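Local coordinates for pleckstrin homology domain-containing family M member 2 (Homo sapiens, PDB 3CXB), which probably links kinesin to membrane compartments in human cells and, through its PH domain, is bound by the Salmonella effector SifA during endosomal tubulation, at residues B[58-63]-B[68-73]. Numbering follows the deposited sequence.
Sequences RRANTT and AFQVIL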
loop_
_atom_site.group_PDB
_atom_site.type_symbol
_atom_site.label_atom_id
_atom_site.label_comp_id
_atom_site.label_asym_id
_atom_site.label_seq_id
_atom_site.Cartn_x
_atom_site.Cartn_y
_atom_site.Cartn_z
ATOM N N ARG B 58 3.105 -8.329 3.303
ATOM C CA ARG B 58 3.773 -8.690 4.536
ATOM C C ARG B 58 4.085 -7.444 5.363
ATOM O O ARG B 58 4.096 -6.335 4.851
ATOM C CB ARG B 58 5.063 -9.457 4.228
ATOM C CG ARG B 58 6.108 -8.652 3.481
ATOM C CD ARG B 58 7.278 -9.528 3.056
ATOM N NE ARG B 58 8.566 -8.924 3.391
ATOM C CZ ARG B 58 9.171 -9.041 4.569
ATOM N NH1 ARG B 58 8.617 -9.747 5.553
ATOM N NH2 ARG B 58 10.345 -8.458 4.760
ATOM N N ARG B 59 4.310 -7.627 6.653
ATOM C CA ARG B 59 4.677 -6.513 7.497
ATOM C C ARG B 59 6.141 -6.280 7.134
ATOM O O ARG B 59 6.874 -7.236 6.878
ATOM C CB ARG B 59 4.539 -6.896 8.973
ATOM C CG ARG B 59 3.136 -6.731 9.557
ATOM C CD ARG B 59 2.983 -7.657 10.740
ATOM N NE ARG B 59 2.453 -7.012 11.938
ATOM C CZ ARG B 59 1.213 -7.164 12.376
ATOM N NH1 ARG B 59 0.813 -6.543 13.479
ATOM N NH2 ARG B 59 0.368 -7.936 11.705
ATOM N N ALA B 60 6.571 -5.025 7.101
ATOM C CA ALA B 60 7.946 -4.719 6.737
ATOM C C ALA B 60 8.868 -4.524 7.929
ATOM O O ALA B 60 8.435 -4.528 9.079
ATOM C CB ALA B 60 7.983 -3.486 5.857
ATOM N N ASN B 61 10.149 -4.358 7.626
ATOM C CA ASN B 61 11.184 -4.143 8.626
ATOM C C ASN B 61 11.056 -2.748 9.238
ATOM O O ASN B 61 10.198 -1.970 8.831
ATOM C CB ASN B 61 12.548 -4.327 7.964
ATOM C CG ASN B 61 12.542 -3.910 6.499
ATOM O OD1 ASN B 61 12.912 -2.786 6.157
ATOM N ND2 ASN B 61 12.100 -4.817 5.628
ATOM N N THR B 62 11.905 -2.428 10.212
ATOM C CA THR B 62 11.843 -1.122 10.869
ATOM C C THR B 62 12.400 0.016 10.019
ATOM O O THR B 62 11.691 0.577 9.191
ATOM C CB THR B 62 12.593 -1.127 12.221
ATOM O OG1 THR B 62 11.994 -2.087 13.098
ATOM C CG2 THR B 62 12.523 0.250 12.879
ATOM N N THR B 63 13.669 0.350 10.232
ATOM C CA THR B 63 14.326 1.432 9.503
ATOM C C THR B 63 13.575 2.744 9.703
ATOM O O THR B 63 13.312 3.479 8.751
ATOM C CB THR B 63 14.419 1.133 7.989
ATOM O OG1 THR B 63 13.115 1.190 7.401
ATOM C CG2 THR B 63 15.015 -0.248 7.758
ATOM N N ALA B 68 4.873 -0.096 9.156
ATOM C CA ALA B 68 5.095 -0.248 7.722
ATOM C C ALA B 68 4.842 -1.649 7.170
ATOM O O ALA B 68 5.177 -2.646 7.796
ATOM C CB ALA B 68 6.499 0.177 7.380
ATOM N N PHE B 69 4.256 -1.705 5.979
ATOM C CA PHE B 69 3.963 -2.968 5.307
ATOM C C PHE B 69 4.067 -2.801 3.793
ATOM O O PHE B 69 4.056 -1.683 3.279
ATOM C CB PHE B 69 2.567 -3.452 5.683
ATOM C CG PHE B 69 1.468 -2.473 5.343
ATOM C CD1 PHE B 69 0.732 -2.609 4.166
ATOM C CD2 PHE B 69 1.150 -1.440 6.222
ATOM C CE1 PHE B 69 -0.308 -1.737 3.872
ATOM C CE2 PHE B 69 0.108 -0.553 5.940
ATOM C CZ PHE B 69 -0.626 -0.698 4.767
ATOM N N GLN B 70 4.152 -3.909 3.071
ATOM C CA GLN B 70 4.295 -3.817 1.635
ATOM C C GLN B 70 3.380 -4.735 0.834
ATOM O O GLN B 70 2.932 -5.775 1.314
ATOM C CB GLN B 70 5.745 -4.077 1.275
ATOM C CG GLN B 70 6.233 -5.409 1.787
ATOM C CD GLN B 70 7.745 -5.593 1.699
ATOM O OE1 GLN B 70 8.234 -6.723 1.736
ATOM N NE2 GLN B 70 8.491 -4.488 1.606
ATOM N N VAL B 71 3.095 -4.315 -0.394
ATOM C CA VAL B 71 2.264 -5.079 -1.304
ATOM C C VAL B 71 3.171 -5.487 -2.451
ATOM O O VAL B 71 3.548 -4.647 -3.257
ATOM C CB VAL B 71 1.113 -4.217 -1.855
ATOM C CG1 VAL B 71 0.286 -5.008 -2.854
ATOM C CG2 VAL B 71 0.232 -3.762 -0.715
ATOM N N ILE B 72 3.530 -6.768 -2.513
ATOM C CA ILE B 72 4.401 -7.285 -3.559
ATOM C C ILE B 72 3.760 -7.259 -4.949
ATOM O O ILE B 72 2.614 -7.667 -5.128
ATOM C CB ILE B 72 4.841 -8.728 -3.260
ATOM C CG1 ILE B 72 5.913 -8.762 -2.154
ATOM C CG2 ILE B 72 5.438 -9.326 -4.517
ATOM C CD1 ILE B 72 5.507 -8.198 -0.819
ATOM N N LEU B 73 4.516 -6.787 -5.932
ATOM C CA LEU B 73 4.020 -6.703 -7.290
ATOM C C LEU B 73 4.943 -7.412 -8.263
ATOM O O LEU B 73 6.163 -7.371 -8.123
ATOM C CB LEU B 73 3.865 -5.242 -7.682
ATOM C CG LEU B 73 2.900 -4.455 -6.790
ATOM C CD1 LEU B 73 2.972 -2.975 -7.136
ATOM C CD2 LEU B 73 1.486 -4.971 -6.965
#
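Arg58 and Gln70 pair across the antiparallel hairpin formed by strands 54-59 and 68-73, which closes one end of the sheet of this PH domain, with 54-59 as its outermost strand. They form a hydrogen-bonded pair: Arg58 N donates to Gln70 O (3.2 Å), and Gln70 N returns a straighter bond to Arg58 O (3.0 Å). One step on, Arg59 and Phe69 make the non-hydrogen-bonded pair, their CA atoms 4.2 Å apart. The close-packed part of the contact lies here and just beyond, around the buried residues Ala68 and Phe69; Phe69 CB meets Arg58 O at 3.4 Å. The Phe69 ring then leads away from strand 54-59 and enters the core beneath helix 86-100, where Met89, Met93 and Leu96 receive it. Ala60 has left regular strand geometry, but its N-H still donates to Ala68 O, and its methyl group packs against that of Ala68 with the CB atoms 4.2 Å apart.

The contact loosens toward solvent. Beyond Ala60, residues 61-63 diverge from strand 68-73 into a poorly ordered, exposed loop. On the same face as Phe69, the exposed Arg59 side chain forms a salt bridge through NH1 with OE2 of Glu86, the first residue of the helix. On the face opposite Phe69, Arg58 and Gln70 run side by side, both outward from the sheet. Both chains leave with CG between the backbone N and carbonyl carbon (chi1 64° and 57°), which tilts each CG toward the other strand and brings the two within 3.7 Å. Their guanidinium and amide planes are turned 70° apart, and Gln70 OE1 approaches the guanidinium obliquely, accepting a weak, bent hydrogen bond from Arg58 NE at 2.8 Å.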